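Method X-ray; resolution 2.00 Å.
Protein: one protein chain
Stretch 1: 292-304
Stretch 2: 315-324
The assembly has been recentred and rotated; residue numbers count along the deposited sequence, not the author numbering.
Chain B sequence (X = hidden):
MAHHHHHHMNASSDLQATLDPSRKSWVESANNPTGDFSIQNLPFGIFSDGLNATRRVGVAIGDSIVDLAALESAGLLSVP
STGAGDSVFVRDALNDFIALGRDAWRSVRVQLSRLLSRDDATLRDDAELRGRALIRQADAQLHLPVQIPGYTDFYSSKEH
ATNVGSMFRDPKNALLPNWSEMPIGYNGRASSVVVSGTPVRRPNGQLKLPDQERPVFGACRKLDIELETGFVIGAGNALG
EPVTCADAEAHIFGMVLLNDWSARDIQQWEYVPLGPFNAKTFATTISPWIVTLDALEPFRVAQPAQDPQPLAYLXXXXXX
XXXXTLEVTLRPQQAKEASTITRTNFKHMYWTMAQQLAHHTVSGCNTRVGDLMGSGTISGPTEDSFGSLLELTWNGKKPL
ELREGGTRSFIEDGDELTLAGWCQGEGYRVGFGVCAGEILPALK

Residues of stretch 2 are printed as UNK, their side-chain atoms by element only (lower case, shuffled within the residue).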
# COMPACT_ATOMS: atom_id res chain seq x y z
N THR B 292 10.51 -20.81 3.41
CA THR B 292 11.26 -20.37 2.22
C THR B 292 10.82 -21.13 0.98
O THR B 292 10.43 -22.30 1.03
CB THR B 292 12.77 -20.55 2.40
OG1 THR B 292 13.08 -21.93 2.64
CG2 THR B 292 13.30 -19.69 3.53
N LEU B 293 10.92 -20.44 -0.16
CA LEU B 293 10.58 -21.08 -1.42
C LEU B 293 11.47 -22.29 -1.68
O LEU B 293 11.01 -23.30 -2.22
CB LEU B 293 10.68 -20.05 -2.55
CG LEU B 293 10.12 -20.59 -3.86
CD1 LEU B 293 8.60 -20.74 -3.77
CD2 LEU B 293 10.51 -19.72 -5.04
N ASP B 294 12.74 -22.21 -1.26
CA ASP B 294 13.63 -23.37 -1.38
C ASP B 294 13.12 -24.56 -0.58
O ASP B 294 13.15 -25.70 -1.06
CB ASP B 294 15.05 -22.98 -0.94
CG ASP B 294 15.83 -22.29 -2.04
OD1 ASP B 294 15.57 -22.63 -3.22
OD2 ASP B 294 16.67 -21.42 -1.75
N ALA B 295 12.63 -24.32 0.65
CA ALA B 295 12.10 -25.43 1.44
C ALA B 295 10.89 -26.07 0.77
O ALA B 295 10.63 -27.26 0.98
CB ALA B 295 11.74 -24.95 2.85
N LEU B 296 10.16 -25.31 -0.04
CA LEU B 296 8.98 -25.83 -0.71
C LEU B 296 9.29 -26.55 -2.02
O LEU B 296 8.38 -27.17 -2.59
CB LEU B 296 8.00 -24.70 -1.00
CG LEU B 296 7.42 -24.06 0.27
CD1 LEU B 296 6.89 -22.70 -0.07
CD2 LEU B 296 6.32 -24.93 0.83
N GLU B 297 10.52 -26.45 -2.51
CA GLU B 297 10.87 -27.08 -3.78
C GLU B 297 10.48 -28.55 -3.87
O GLU B 297 9.91 -28.93 -4.90
CB GLU B 297 12.37 -26.90 -4.05
CG GLU B 297 12.82 -27.45 -5.40
CD GLU B 297 12.10 -26.79 -6.56
OE1 GLU B 297 11.76 -25.60 -6.47
OE2 GLU B 297 11.84 -27.49 -7.56
N PRO B 298 10.68 -29.39 -2.84
CA PRO B 298 10.25 -30.80 -2.95
C PRO B 298 8.75 -30.98 -3.15
O PRO B 298 8.32 -32.11 -3.40
CB PRO B 298 10.70 -31.42 -1.62
CG PRO B 298 11.79 -30.54 -1.14
CD PRO B 298 11.41 -29.16 -1.58
N PHE B 299 7.95 -29.92 -3.05
CA PHE B 299 6.50 -30.05 -3.15
C PHE B 299 5.95 -29.34 -4.37
O PHE B 299 4.73 -29.21 -4.51
CB PHE B 299 5.86 -29.57 -1.84
CG PHE B 299 6.48 -30.20 -0.63
CD1 PHE B 299 6.10 -31.47 -0.23
CD2 PHE B 299 7.49 -29.56 0.06
CE1 PHE B 299 6.69 -32.08 0.87
CE2 PHE B 299 8.10 -30.17 1.15
CZ PHE B 299 7.69 -31.43 1.55
N ARG B 300 6.82 -28.91 -5.29
CA ARG B 300 6.39 -28.35 -6.56
C ARG B 300 5.66 -29.40 -7.40
O ARG B 300 6.09 -30.55 -7.49
CB ARG B 300 7.60 -27.79 -7.32
CG ARG B 300 7.32 -27.30 -8.72
CD ARG B 300 8.63 -27.00 -9.46
NE ARG B 300 9.46 -26.04 -8.73
CZ ARG B 300 9.34 -24.72 -8.81
NH1 ARG B 300 8.41 -24.18 -9.59
NH2 ARG B 300 10.15 -23.93 -8.12
N VAL B 301 4.54 -29.00 -8.00
CA VAL B 301 3.68 -29.89 -8.77
C VAL B 301 3.11 -29.13 -9.96
O VAL B 301 3.22 -27.91 -10.06
CB VAL B 301 2.53 -30.49 -7.92
CG1 VAL B 301 3.07 -31.46 -6.87
CG2 VAL B 301 1.71 -29.38 -7.28
N ALA B 302 2.47 -29.89 -10.85
CA ALA B 302 1.89 -29.32 -12.06
C ALA B 302 0.65 -28.50 -11.74
O ALA B 302 -0.29 -28.99 -11.09
CB ALA B 302 1.56 -30.43 -13.05
N GLN B 303 0.64 -27.25 -12.20
CA GLN B 303 -0.49 -26.35 -12.04
C GLN B 303 -1.65 -26.77 -12.95
O GLN B 303 -1.46 -27.54 -13.90
CB GLN B 303 -0.05 -24.91 -12.36
CG GLN B 303 0.42 -24.67 -13.81
CD GLN B 303 1.88 -25.05 -14.06
OE1 GLN B 303 2.55 -25.61 -13.19
NE2 GLN B 303 2.38 -24.74 -15.25
N PRO B 304 -2.86 -26.29 -12.68
CA PRO B 304 -4.00 -26.63 -13.54
C PRO B 304 -3.79 -26.18 -14.98
O PRO B 304 -3.07 -25.21 -15.27
CB PRO B 304 -5.17 -25.87 -12.91
CG PRO B 304 -4.79 -25.76 -11.46
CD PRO B 304 -3.29 -25.59 -11.45
N UNK B 315 2.97 -16.83 -20.06
CA UNK B 315 3.22 -18.25 -20.26
C UNK B 315 4.49 -18.69 -19.55
O UNK B 315 5.46 -17.93 -19.47
n UNK B 315 1.17 -17.94 -24.80
c UNK B 315 3.31 -18.57 -21.75
c UNK B 315 2.07 -18.23 -22.54
c UNK B 315 1.16 -17.87 -26.12
n UNK B 315 2.16 -18.39 -26.83
n UNK B 315 0.16 -17.27 -26.75
c UNK B 315 2.22 -18.57 -24.00
N UNK B 316 4.49 -19.91 -19.02
CA UNK B 316 5.71 -20.51 -18.50
C UNK B 316 5.66 -22.02 -18.66
O UNK B 316 4.63 -22.65 -18.40
c UNK B 316 2.98 -21.32 -15.34
n UNK B 316 3.40 -20.47 -14.42
c UNK B 316 4.84 -20.40 -16.08
n UNK B 316 3.83 -21.30 -16.35
c UNK B 316 4.57 -19.88 -14.86
c UNK B 316 5.98 -20.13 -17.03
N UNK B 317 6.78 -22.59 -19.09
CA UNK B 317 6.98 -24.03 -19.16
C UNK B 317 7.25 -24.60 -17.77
O UNK B 317 7.62 -23.88 -16.83
o UNK B 317 8.90 -23.30 -22.06
c UNK B 317 8.14 -24.38 -20.08
c UNK B 317 7.94 -23.87 -21.49
o UNK B 317 6.82 -24.04 -22.02
N UNK B 318 7.09 -25.91 -17.65
CA UNK B 318 7.39 -26.60 -16.43
C UNK B 318 6.28 -26.46 -15.40
O UNK B 318 5.17 -25.99 -15.67
N UNK B 319 6.61 -26.90 -14.18
CA UNK B 319 5.66 -26.96 -13.08
C UNK B 319 5.85 -25.77 -12.15
O UNK B 319 6.97 -25.47 -11.73
c UNK B 319 5.83 -30.79 -12.38
c UNK B 319 5.81 -28.27 -12.31
o UNK B 319 6.36 -30.70 -11.25
o UNK B 319 5.53 -31.88 -12.92
c UNK B 319 5.53 -29.51 -13.14
N UNK B 320 4.75 -25.12 -11.80
CA UNK B 320 4.85 -23.93 -10.97
C UNK B 320 3.80 -23.88 -9.87
O UNK B 320 3.61 -22.81 -9.27
n UNK B 320 7.11 -21.91 -12.35
n UNK B 320 7.44 -22.57 -14.36
c UNK B 320 7.99 -21.92 -13.34
c UNK B 320 5.95 -22.53 -12.75
c UNK B 320 4.77 -22.69 -11.85
c UNK B 320 6.17 -22.96 -14.01
N UNK B 321 3.12 -24.98 -9.58
CA UNK B 321 2.20 -25.10 -8.46
C UNK B 321 2.90 -25.78 -7.29
O UNK B 321 3.97 -26.39 -7.44
c UNK B 321 0.94 -25.88 -8.85
N UNK B 322 2.29 -25.68 -6.12
CA UNK B 322 2.86 -26.23 -4.91
C UNK B 322 1.79 -26.96 -4.12
O UNK B 322 0.66 -26.48 -3.97
c UNK B 322 7.20 -24.70 -4.98
c UNK B 322 4.80 -24.62 -4.69
c UNK B 322 3.54 -25.15 -4.07
c UNK B 322 4.75 -23.59 -5.62
c UNK B 322 5.91 -23.12 -6.22
c UNK B 322 6.03 -25.17 -4.38
c UNK B 322 7.14 -23.68 -5.90
N UNK B 323 2.15 -28.15 -3.64
CA UNK B 323 1.24 -29.07 -2.96
C UNK B 323 1.24 -28.71 -1.47
O UNK B 323 2.03 -29.23 -0.69
c UNK B 323 0.77 -31.54 -2.61
o UNK B 323 -0.23 -31.18 -1.96
c UNK B 323 1.69 -30.50 -3.22
o UNK B 323 1.06 -32.73 -2.80
N UNK B 324 0.36 -27.78 -1.10
CA UNK B 324 0.26 -27.27 0.27
C UNK B 324 -1.13 -27.60 0.77
O UNK B 324 -2.12 -27.03 0.29
c UNK B 324 0.66 -25.35 1.82
c UNK B 324 0.52 -25.76 0.36
c UNK B 324 1.77 -25.34 -0.40
c UNK B 324 2.07 -23.84 -0.26

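Position 315 carries seven side-chain atoms: three carbons, a nitrogen, then a carbon bearing two more nitrogens. That guanidinium, far from stretch 1, identifies Arg315. At 316, one carbon leads to a five-membered ring of three carbons and two nitrogens, an imidazole; this is His316, whose CE1 lies 3.5 Å from Gln303 NE2, an oblique approach. Position 317 has two carbons, the second carrying two oxygens; the short carboxylate, pointing away from stretch 1, gives Asp317.

Position 318 has no side-chain atoms, so it is Gly318, and its phi of 79° by itself favours glycine. Its carbonyl accepts a hydrogen bond from the side-chain amide of stretch 1, Gln303 NE2 to Gly318 O, 3.1 Å. At 319, three carbons end in two oxygens: Glu319. Its CB packs 3.4 Å from Val301 O and its CG 3.8 Å from Ala302 CA, so the aliphatic part of the chain makes these contacts.

Position 320 has another one-carbon link to a ring of three carbons and two nitrogens, hence His320. CA-to-CB points away overall, and the ring nitrogen NE2 donates to Asp317 O at 2.8 Å, within its own stretch. Position 321 has a single carbon, Ala321; this CB sits 3.9 Å from Val301 CG2 and 3.5 Å from Gln303 CA. At 322 one carbon bears a six-carbon ring without heteroatoms: Phe322. Its CZ lies 3.9 Å from Leu293 CD1, its CD2 3.9 Å from Leu296 CB, and its CZ is also over one face of the Arg300 guanidinium, 3.7 Å from NH2.

Position 323 has two carbons and two terminal oxygens, making it Asp323, with CB 4.0 Å from Val301 CG1. Position 324 has four carbons, forked at the first with one arm two carbons long: Ile324, beyond close contact.

The contact is a short antiparallel pairing extended by side chains. Val301 N donates to Ala321 O at 2.7 Å, and Ala321 N returns a bond to Val301 O at 3.0 Å; beyond this pair, Asp323 N donates to Phe299 O at 2.9 Å. Val301 and Ala321 share one sheet face, Arg300 and Phe322 the other. Gln303 continues the pairing through its amide, OE1 accepting from His320 N at 2.6 Å while NE2 serves Gly318. Arg300 NH1 reaches Glu319 O at 2.9 Å, and the salt bridge from Arg300 NH2 to Glu297 OE1, 2.8 Å, helps hold the guanidinium beside Phe322.

Stretch 2 315-324: RHDGEHAFDI
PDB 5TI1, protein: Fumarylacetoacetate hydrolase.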